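Local coordinates for Os03g0854200 protein (Oryza sativa Japonica Group, PDB 3HKM), which cleaves DNA hydrolytically and RNA phosphorolytically in vitro, binds double-stranded DNA and single-stranded RNA, and is probably a component of the exosome core, at residues G8-P11 with N12-R15; G54-P57 with E58-S61; I73-Q76 with E77-E81; D154-K157 with A158-Q161; V202-E205 with E206-F209. All coordinates share one frame; numbering follows the deposited sequence.

Interaction 1: residues G8-P11 with N12-R15; sequences GRNP and NQLR
Two hydrogen bonds tie Asn10 to Gln13. The backbone N of Gln13 donates to Asn10 O at 2.8 Å, and the Gln13 side chain returns the favour, its OE1 accepting from Asn10 N at 3.1 Å along a nearly straight line (169° at the hydrogen). Gln13 reaches that N-H because its CG stands opposite the backbone N (chi1 -162°) and the chain beyond is extended. The apolar contact is a crossing of stems, Arg9 CB lying 3.9 Å from Gln13 CB. The Arg9 chain then bends at chi3 and carries its guanidinium against the aliphatic root of Arg15, with planes of the two guanidinium groups 78° apart. Like charges come close, Arg9 NH1 to Arg15 NE 3.9 Å, but both have outside partners: Arg9 NE pairs with Asp7, and Arg15 bonds the carbonyls of Asp112 and Gly113. A leucine replacing Arg9 would probably leave Asp7 without this cationic mate and the root of Arg15 less covered. Pro11, its phi already fixed near the required value, suits the second position of the type I beta turn from Asn10 to Gln13, which leads the N-terminal loop towards strand 17-21 of the RNase PH domain.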
# COMPACT_ATOMS: atom_id res chain seq x y z
N GLY A 8 9.79 -16.96 12.74
CA GLY A 8 8.93 -18.08 13.10
C GLY A 8 7.72 -18.22 12.21
O GLY A 8 6.86 -19.07 12.44
N ARG A 9 7.66 -17.40 11.17
CA ARG A 9 6.59 -17.52 10.19
C ARG A 9 6.96 -18.54 9.12
O ARG A 9 8.14 -18.80 8.89
CB ARG A 9 6.29 -16.17 9.53
CG ARG A 9 5.74 -15.14 10.49
CD ARG A 9 5.29 -13.90 9.76
NE ARG A 9 6.34 -13.27 8.96
CZ ARG A 9 6.83 -12.06 9.16
NH1 ARG A 9 6.37 -11.31 10.17
NH2 ARG A 9 7.77 -11.58 8.36
N ASN A 10 5.96 -19.12 8.48
CA ASN A 10 6.22 -19.93 7.29
C ASN A 10 6.03 -19.08 6.03
O ASN A 10 5.38 -18.03 6.08
CB ASN A 10 5.34 -21.19 7.27
CG ASN A 10 3.86 -20.88 7.19
OD1 ASN A 10 3.41 -20.19 6.28
ND2 ASN A 10 3.10 -21.41 8.14
N PRO A 11 6.63 -19.51 4.91
CA PRO A 11 6.68 -18.74 3.66
C PRO A 11 5.41 -17.96 3.29
O PRO A 11 5.54 -16.81 2.89
CB PRO A 11 7.00 -19.82 2.63
CG PRO A 11 7.91 -20.72 3.37
CD PRO A 11 7.37 -20.78 4.78
N ASN A 12 4.23 -18.55 3.39
CA ASN A 12 3.03 -17.85 2.95
C ASN A 12 2.33 -17.07 4.05
O ASN A 12 1.21 -16.58 3.87
CB ASN A 12 2.03 -18.78 2.24
CG ASN A 12 1.36 -19.76 3.19
OD1 ASN A 12 0.76 -19.35 4.19
ND2 ASN A 12 1.43 -21.05 2.86
N GLN A 13 3.01 -16.93 5.20
CA GLN A 13 2.40 -16.30 6.36
C GLN A 13 2.58 -14.78 6.38
O GLN A 13 3.71 -14.28 6.31
CB GLN A 13 2.95 -16.91 7.65
CG GLN A 13 2.09 -16.65 8.88
CD GLN A 13 2.41 -17.62 10.02
OE1 GLN A 13 3.19 -18.57 9.84
NE2 GLN A 13 1.82 -17.38 11.19
N LEU A 14 1.46 -14.07 6.47
CA LEU A 14 1.46 -12.63 6.66
C LEU A 14 1.67 -12.29 8.14
O LEU A 14 1.12 -12.96 9.02
CB LEU A 14 0.14 -12.03 6.17
CG LEU A 14 -0.25 -12.34 4.72
CD1 LEU A 14 -1.64 -11.81 4.39
CD2 LEU A 14 0.79 -11.77 3.78
N ARG A 15 2.47 -11.28 8.43
CA ARG A 15 2.65 -10.88 9.82
C ARG A 15 1.32 -10.31 10.31
O ARG A 15 0.48 -9.91 9.50
CB ARG A 15 3.81 -9.89 9.96
CG ARG A 15 3.49 -8.47 9.60
CD ARG A 15 4.48 -7.93 8.57
NE ARG A 15 5.81 -7.65 9.08
CZ ARG A 15 6.65 -6.79 8.50
NH1 ARG A 15 6.29 -6.15 7.39
NH2 ARG A 15 7.84 -6.58 9.02

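Interaction 2: residues G54-P57 with E58-S61; sequences GENP and EKAS
Asn56 meets both Glu58 and Lys59, and its amide is the middle of the contact. On one side the Glu58 stem crosses it at about a right angle: Glu58 CB lies 3.8 Å from Asn56 CG, and the amide and carboxylate planes are turned 48° from each other. On the other side Lys59 curls back, its chain bent at both chi3 and chi4, and brings its ammonium to the end of the amide, with Lys59 NZ modelled 2.8 Å from Asn56 ND2. That amide has probably been built the wrong way round, so which of its two polar atoms faces the lysine remains doubtful. The direction of the side chain does not depend on that choice: CG of Asn56 is turned opposite the backbone N (chi1 170°), which swings the amide over the residues that follow. An alanine at Asn56 would remove the amide, and the Lys59 ammonium would probably be left to wander while the Glu58 stem lost its neighbour. This is the loop that carries the chain from strand 38-49 to strand 61-67, an outermost strand of the mixed sheet in the RNase PH fold. Further out, Glu55 CB approaches Ser61 OG at 4.0 Å, so that this part of the loop lies near Ser61, the first residue of the strand. Ser61 is small enough to be buried there, and its backbone bonds to Thr100 and Thr102 fix it to strand 100-110. Pro57, whose ring carbons add no polar group, touches Thr51 and Asn99, and the Lys59 side chain touches Leu94.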
# COMPACT_ATOMS: atom_id res chain seq x y z
N GLY A 54 -2.73 22.94 -12.87
CA GLY A 54 -2.11 22.06 -13.84
C GLY A 54 -2.83 20.75 -14.05
O GLY A 54 -2.34 19.87 -14.77
N GLU A 55 -4.00 20.60 -13.42
CA GLU A 55 -4.81 19.38 -13.57
C GLU A 55 -6.08 19.64 -14.38
O GLU A 55 -6.32 20.77 -14.81
CB GLU A 55 -5.13 18.78 -12.20
CG GLU A 55 -3.88 18.33 -11.42
CD GLU A 55 -3.09 17.26 -12.16
OE1 GLU A 55 -3.71 16.28 -12.63
OE2 GLU A 55 -1.85 17.41 -12.27
N ASN A 56 -6.90 18.60 -14.57
CA ASN A 56 -7.93 18.57 -15.63
C ASN A 56 -9.39 19.03 -15.35
O ASN A 56 -10.21 19.05 -16.26
CB ASN A 56 -7.96 17.15 -16.24
CG ASN A 56 -9.14 16.91 -17.18
OD1 ASN A 56 -9.54 17.80 -17.93
ND2 ASN A 56 -9.67 15.70 -17.16
N PRO A 57 -9.68 19.51 -14.13
CA PRO A 57 -11.01 19.63 -13.52
C PRO A 57 -12.19 18.80 -14.06
O PRO A 57 -13.26 18.85 -13.45
CB PRO A 57 -11.29 21.12 -13.64
CG PRO A 57 -9.92 21.75 -13.44
CD PRO A 57 -8.87 20.68 -13.78
N GLU A 58 -12.03 18.06 -15.16
CA GLU A 58 -13.11 17.26 -15.71
C GLU A 58 -13.22 15.92 -14.97
O GLU A 58 -14.29 15.29 -14.95
CB GLU A 58 -12.92 17.02 -17.20
CG GLU A 58 -12.65 18.28 -18.02
CD GLU A 58 -13.88 19.17 -18.21
OE1 GLU A 58 -13.72 20.30 -18.71
OE2 GLU A 58 -15.00 18.74 -17.85
N LYS A 59 -12.11 15.48 -14.38
CA LYS A 59 -12.06 14.27 -13.57
C LYS A 59 -11.56 14.62 -12.17
O LYS A 59 -10.92 15.66 -11.98
CB LYS A 59 -11.13 13.23 -14.21
CG LYS A 59 -11.71 12.52 -15.43
CD LYS A 59 -10.65 11.65 -16.11
CE LYS A 59 -9.56 12.48 -16.77
NZ LYS A 59 -9.99 13.11 -18.06
N ALA A 60 -11.86 13.77 -11.19
CA ALA A 60 -11.39 14.00 -9.82
C ALA A 60 -9.87 13.83 -9.68
O ALA A 60 -9.26 12.99 -10.33
CB ALA A 60 -12.12 13.07 -8.84
N SER A 61 -9.27 14.66 -8.84
CA SER A 61 -7.83 14.61 -8.60
C SER A 61 -7.52 13.87 -7.31
O SER A 61 -8.19 14.07 -6.29
CB SER A 61 -7.25 16.02 -8.51
OG SER A 61 -7.53 16.76 -9.68

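Interaction 3: residues I73-Q76 with E77-E81; sequences IGKQ and EKEYE
Gln76 lays its side chain over the ring of Tyr80. Its CB stays by the next peptide, near Glu77 N. CG, turned away from the backbone N (chi1 153°), then stands over the ring face in a CH-pi contact, 4.2 Å from the centroid and 26° off the normal. CD follows towards the phenol end, 3.5 Å from Tyr80 OH, and the amide is inclined 40° to the ring. At the tip, NE2 lies beside Tyr80 CE2 at 3.6 Å, whereas OE1 accepts from a water at 2.6 Å that also reaches weakly to Glu79 OE1. A long salt bridge, Lys75 NZ to Glu79 OE2 at 3.5 Å, spans the same turn, and Glu77 OE1 takes a weak bond from Gly74 N. Glycine suits that place, since a side chain would run into this carboxylate. Ile73 packs its CD1 tightly on Lys78 CA at 3.4 Å, and a water joins Ile73 O to Lys78 NZ. These residues lead into helix 77-91, the connection of a beta-alpha-beta crossover between parallel strands 61-67 and 100-110. Acidic groups here are likely to interact favourably with the helix end, while the salt bridge and waters link polar groups across the turn.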
# COMPACT_ATOMS: atom_id res chain seq x y z
N ILE A 73 12.49 13.46 2.54
CA ILE A 73 12.31 12.33 1.64
C ILE A 73 13.51 12.05 0.76
O ILE A 73 13.99 12.93 0.03
CB ILE A 73 11.02 12.50 0.80
CG1 ILE A 73 10.61 11.17 0.17
CG2 ILE A 73 11.18 13.60 -0.24
CD1 ILE A 73 9.21 11.19 -0.44
N GLY A 74 14.00 10.82 0.85
CA GLY A 74 15.13 10.36 0.06
C GLY A 74 14.71 9.79 -1.28
O GLY A 74 13.53 9.81 -1.64
N LYS A 75 15.68 9.28 -2.03
CA LYS A 75 15.40 8.78 -3.38
C LYS A 75 14.51 7.54 -3.36
O LYS A 75 13.77 7.29 -4.31
CB LYS A 75 16.70 8.48 -4.11
CG LYS A 75 17.37 7.18 -3.69
CD LYS A 75 18.37 6.72 -4.74
CE LYS A 75 17.71 6.56 -6.09
NZ LYS A 75 16.54 5.65 -6.00
N GLN A 76 14.59 6.77 -2.28
CA GLN A 76 13.74 5.59 -2.15
C GLN A 76 12.30 5.92 -1.75
O GLN A 76 11.37 5.46 -2.40
CB GLN A 76 14.35 4.57 -1.18
CG GLN A 76 13.31 3.69 -0.51
CD GLN A 76 13.78 2.28 -0.26
OE1 GLN A 76 14.46 1.68 -1.10
NE2 GLN A 76 13.38 1.71 0.87
N GLU A 77 12.11 6.72 -0.71
CA GLU A 77 10.75 7.03 -0.26
C GLU A 77 10.02 7.96 -1.21
O GLU A 77 8.83 8.21 -1.03
CB GLU A 77 10.73 7.65 1.14
CG GLU A 77 11.73 7.09 2.13
CD GLU A 77 12.96 7.97 2.24
OE1 GLU A 77 13.83 7.92 1.33
OE2 GLU A 77 13.05 8.71 3.25
N LYS A 78 10.73 8.49 -2.20
CA LYS A 78 10.11 9.39 -3.18
C LYS A 78 9.71 8.64 -4.45
O LYS A 78 8.94 9.13 -5.27
CB LYS A 78 10.98 10.62 -3.49
CG LYS A 78 11.92 10.45 -4.66
CD LYS A 78 12.32 11.79 -5.26
CE LYS A 78 13.66 12.30 -4.73
NZ LYS A 78 13.56 12.86 -3.36
N GLU A 79 10.23 7.42 -4.60
CA GLU A 79 9.74 6.55 -5.65
C GLU A 79 8.52 5.83 -5.09
O GLU A 79 7.58 5.50 -5.81
CB GLU A 79 10.81 5.57 -6.11
CG GLU A 79 11.19 4.54 -5.07
CD GLU A 79 12.49 3.85 -5.39
OE1 GLU A 79 12.70 2.71 -4.91
OE2 GLU A 79 13.30 4.46 -6.13
N TYR A 80 8.55 5.59 -3.78
CA TYR A 80 7.41 5.01 -3.09
C TYR A 80 6.23 5.96 -3.19
O TYR A 80 5.10 5.54 -3.43
CB TYR A 80 7.73 4.74 -1.62
CG TYR A 80 8.62 3.53 -1.40
CD1 TYR A 80 8.92 2.66 -2.44
CD2 TYR A 80 9.12 3.23 -0.13
CE1 TYR A 80 9.72 1.55 -2.24
CE2 TYR A 80 9.91 2.12 0.08
CZ TYR A 80 10.21 1.28 -0.98
OH TYR A 80 11.00 0.18 -0.78
N GLU A 81 6.51 7.25 -3.01
CA GLU A 81 5.50 8.30 -3.11
C GLU A 81 4.86 8.24 -4.49
O GLU A 81 3.64 8.39 -4.62
CB GLU A 81 6.15 9.68 -2.89
CG GLU A 81 5.21 10.86 -3.09
CD GLU A 81 5.89 12.21 -2.84
OE1 GLU A 81 5.34 13.03 -2.08
OE2 GLU A 81 6.98 12.44 -3.40
O HOH W 1 15.75 13.81 -1.82
O HOH W 2 14.09 0.16 -3.16

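Interaction 4: residues D154-K157 with A158-Q161; sequences DTNK and AEEQ
The Asn156 amide and the Glu159 carboxylate meet at about a right angle along their chains, their planes 51° apart. Asn156 OD1 stands over one face of the Glu159 carboxylate, 3.2 Å from Glu159 CD, and Asn156 N comes to OE1 from that same face. Each group turns to the other's backbone. Asn156 N donates to Glu159 OE1 at 3.2 Å, 42° out of the carboxylate plane, while Glu159 N donates to Asn156 OD1 at 2.8 Å. Asparagine can do this because its short side chain, with CG tucked between the backbone N and carbonyl carbon, curls OD1 over the first turn. The pair is a capping box, with Asn156 as N-cap of the short helix 157-160. Glutamate is well suited to the other corner, being long enough to return to the N-H of the cap residue. The main-chain bonds across this turn are bent and weak, that from Glu160 N to Asn156 O making only 128° at the hydrogen, and those of the cap are straighter. Glu160 passes over Asn156 O, its CG 3.0 Å from that oxygen, crosses Thr155 obliquely and carries OE2 to within 2.9 Å of Thr155 OG1; the hydroxyl proton has a second acceptor within range, so that bond is not settled. Both carboxylates also have partners beyond the turn: Glu159 OE2 makes a salt bridge with Arg5, and Glu160 OE2 accepts from Ser114 N. Lys157 N, at the helix start, donates to the Asp112 carboxylate.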
# COMPACT_ATOMS: atom_id res chain seq x y z
N ASP A 154 5.35 -11.04 2.68
CA ASP A 154 5.46 -9.99 3.69
C ASP A 154 6.81 -10.03 4.40
O ASP A 154 6.90 -10.32 5.59
CB ASP A 154 4.33 -10.13 4.70
CG ASP A 154 4.06 -8.84 5.48
OD1 ASP A 154 4.39 -7.74 4.97
OD2 ASP A 154 3.50 -8.94 6.59
N THR A 155 7.87 -9.74 3.66
CA THR A 155 9.21 -9.74 4.20
C THR A 155 9.42 -8.61 5.19
O THR A 155 8.81 -7.55 5.07
CB THR A 155 10.25 -9.56 3.08
OG1 THR A 155 9.88 -8.43 2.30
CG2 THR A 155 10.31 -10.79 2.21
N ASN A 156 10.30 -8.83 6.15
CA ASN A 156 10.70 -7.79 7.08
C ASN A 156 12.01 -7.11 6.65
O ASN A 156 12.46 -7.30 5.52
CB ASN A 156 10.81 -8.35 8.50
CG ASN A 156 11.71 -9.56 8.60
OD1 ASN A 156 12.43 -9.89 7.66
ND2 ASN A 156 11.68 -10.23 9.74
N LYS A 157 12.59 -6.31 7.53
CA LYS A 157 13.82 -5.58 7.23
C LYS A 157 14.99 -6.55 7.11
O LYS A 157 15.87 -6.39 6.26
CB LYS A 157 14.08 -4.55 8.32
CG LYS A 157 15.21 -3.57 8.05
CD LYS A 157 15.37 -2.62 9.23
CE LYS A 157 16.46 -1.59 9.00
NZ LYS A 157 16.73 -0.76 10.22
N ALA A 158 14.99 -7.57 7.96
CA ALA A 158 16.06 -8.58 7.97
C ALA A 158 16.08 -9.43 6.70
O ALA A 158 17.15 -9.70 6.15
CB ALA A 158 15.93 -9.46 9.21
N GLU A 159 14.91 -9.87 6.26
CA GLU A 159 14.78 -10.70 5.06
C GLU A 159 15.03 -9.89 3.80
O GLU A 159 15.35 -10.44 2.75
CB GLU A 159 13.38 -11.34 5.00
CG GLU A 159 13.13 -12.40 6.07
CD GLU A 159 11.65 -12.70 6.29
OE1 GLU A 159 10.80 -11.95 5.76
OE2 GLU A 159 11.33 -13.68 7.00
N GLU A 160 14.88 -8.58 3.91
CA GLU A 160 15.07 -7.69 2.77
C GLU A 160 16.57 -7.42 2.52
O GLU A 160 16.97 -7.11 1.40
CB GLU A 160 14.24 -6.41 2.94
CG GLU A 160 12.74 -6.64 2.61
CD GLU A 160 11.80 -5.47 2.94
OE1 GLU A 160 12.23 -4.43 3.48
OE2 GLU A 160 10.59 -5.61 2.62
N GLN A 161 17.37 -7.59 3.57
CA GLN A 161 18.83 -7.48 3.50
C GLN A 161 19.47 -8.82 3.12
O GLN A 161 20.67 -8.89 2.84
CB GLN A 161 19.40 -6.99 4.85
CG GLN A 161 20.87 -7.34 5.13
CD GLN A 161 21.85 -6.17 4.94
OE1 GLN A 161 21.68 -5.33 4.06
NE2 GLN A 161 22.89 -6.13 5.77

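Interaction 5: residues V202-E205 with E206-F209; sequences VMSE and EDYF
Ser204 and Asp207 mark where an extended chain becomes helical: their CA atoms are 5.1 Å apart, and phi/psi passes from an extended -64°/161° at Ser204 to helical values from Glu205 on. Regular bonds follow at once, Tyr208 N to Ser204 O at 3.0 Å and Phe209 N to Glu205 O at 3.2 Å. The N-H of Asp207 has no helical carbonyl before it to use, and Ser204 OG takes it instead at 3.0 Å. Serine fits because its hydroxyl, one bond from CB and set between the backbone N and carbonyl carbon, turns straight onto the helix end. This is an N-cap on helix 205-229, the long C-terminal helix of the chain. Just outside the cap, Met203 packs on the first turn as in a hydrophobic staple: its CG lies 3.9 Å from Tyr208 CB, the two side chains crossing at about a right angle. The bent thioether places SD against Asp207 CB at 3.5 Å, and Met203 and Asp207 both touch Val145 of strand 138-145. Tyr208 sends its ring onward, OH bonding to Ser197. Glu205, Glu206 and Asp207 put three acidic residues in the first turn, where the helix end would probably favour negative charge. One water joins Glu205 OE1, at 2.7 Å, to Glu206 OE2; another bonds Ser204 OG and, weakly, Glu206 OE1.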
# COMPACT_ATOMS: atom_id res chain seq x y z
N VAL A 202 17.11 -9.69 -9.28
CA VAL A 202 16.91 -10.72 -10.29
C VAL A 202 15.53 -11.34 -10.17
O VAL A 202 15.06 -11.67 -9.08
CB VAL A 202 17.96 -11.84 -10.23
CG1 VAL A 202 17.69 -12.78 -9.07
CG2 VAL A 202 17.95 -12.63 -11.53
N MET A 203 14.86 -11.48 -11.30
CA MET A 203 13.53 -12.06 -11.28
C MET A 203 13.29 -12.78 -12.59
O MET A 203 12.98 -12.16 -13.60
CB MET A 203 12.47 -10.99 -11.01
CG MET A 203 11.05 -11.52 -10.85
SD MET A 203 10.69 -12.27 -9.25
CE MET A 203 10.62 -10.83 -8.21
N SER A 204 13.47 -14.09 -12.55
CA SER A 204 13.05 -14.93 -13.65
C SER A 204 11.53 -14.84 -13.78
O SER A 204 10.85 -14.44 -12.84
CB SER A 204 13.45 -16.38 -13.40
OG SER A 204 12.75 -16.92 -12.29
N GLU A 205 11.02 -15.22 -14.95
CA GLU A 205 9.58 -15.25 -15.19
C GLU A 205 8.88 -16.34 -14.36
O GLU A 205 7.69 -16.25 -14.06
CB GLU A 205 9.30 -15.43 -16.68
CG GLU A 205 7.83 -15.39 -17.06
CD GLU A 205 7.59 -15.69 -18.53
OE1 GLU A 205 7.82 -16.84 -18.95
OE2 GLU A 205 7.16 -14.77 -19.26
N GLU A 206 9.62 -17.39 -14.00
CA GLU A 206 9.08 -18.42 -13.12
C GLU A 206 8.96 -17.88 -11.69
O GLU A 206 7.94 -18.07 -11.04
CB GLU A 206 9.95 -19.67 -13.15
CG GLU A 206 10.37 -20.09 -14.56
CD GLU A 206 11.65 -19.42 -15.00
OE1 GLU A 206 12.72 -19.83 -14.51
OE2 GLU A 206 11.58 -18.50 -15.85
N ASP A 207 10.01 -17.20 -11.22
CA ASP A 207 9.97 -16.53 -9.92
C ASP A 207 8.76 -15.62 -9.83
O ASP A 207 7.98 -15.69 -8.88
CB ASP A 207 11.24 -15.70 -9.70
CG ASP A 207 12.43 -16.53 -9.29
OD1 ASP A 207 12.23 -17.71 -8.96
OD2 ASP A 207 13.56 -15.99 -9.28
N TYR A 208 8.63 -14.74 -10.83
CA TYR A 208 7.55 -13.77 -10.90
C TYR A 208 6.16 -14.40 -10.77
O TYR A 208 5.31 -13.87 -10.06
CB TYR A 208 7.66 -12.96 -12.19
CG TYR A 208 6.65 -11.84 -12.34
CD1 TYR A 208 6.51 -10.86 -11.35
CD2 TYR A 208 5.86 -11.73 -13.48
CE1 TYR A 208 5.60 -9.82 -11.49
CE2 TYR A 208 4.95 -10.69 -13.63
CZ TYR A 208 4.82 -9.74 -12.63
OH TYR A 208 3.92 -8.70 -12.78
N PHE A 209 5.92 -15.51 -11.46
CA PHE A 209 4.61 -16.14 -11.36
C PHE A 209 4.35 -16.76 -9.99
O PHE A 209 3.23 -16.73 -9.50
CB PHE A 209 4.35 -17.20 -12.44
CG PHE A 209 3.17 -18.09 -12.13
CD1 PHE A 209 1.88 -17.56 -12.08
CD2 PHE A 209 3.35 -19.44 -11.83
CE1 PHE A 209 0.80 -18.37 -11.78
CE2 PHE A 209 2.27 -20.25 -11.53
CZ PHE A 209 1.00 -19.71 -11.51
O HOH W 3 14.58 -18.88 -11.92
O HOH W 4 9.26 -18.90 -17.98

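The five contacts come one after another along the chain, without nesting. Interactions 1 and 4 meet directly, their centres about 12 Å apart: Arg15 NH1 forms a salt bridge with Asp154 OD1 at 3.5 Å, joining the N-terminal loop to the turn after strand 151-153. Interaction 2, about 42 Å from interaction 1 between centres, lies across the centre of the chain. It enters strand 61-67, and interaction 3 starts the helix that follows that strand. Interactions 4 and 5 cap helices 157-160 and 205-229 beside the antiparallel four-stranded sheet, their centres about 18 Å apart. The contacts thus lie where the chain enters or leaves strands and helices around the two sheets of the RNase PH fold.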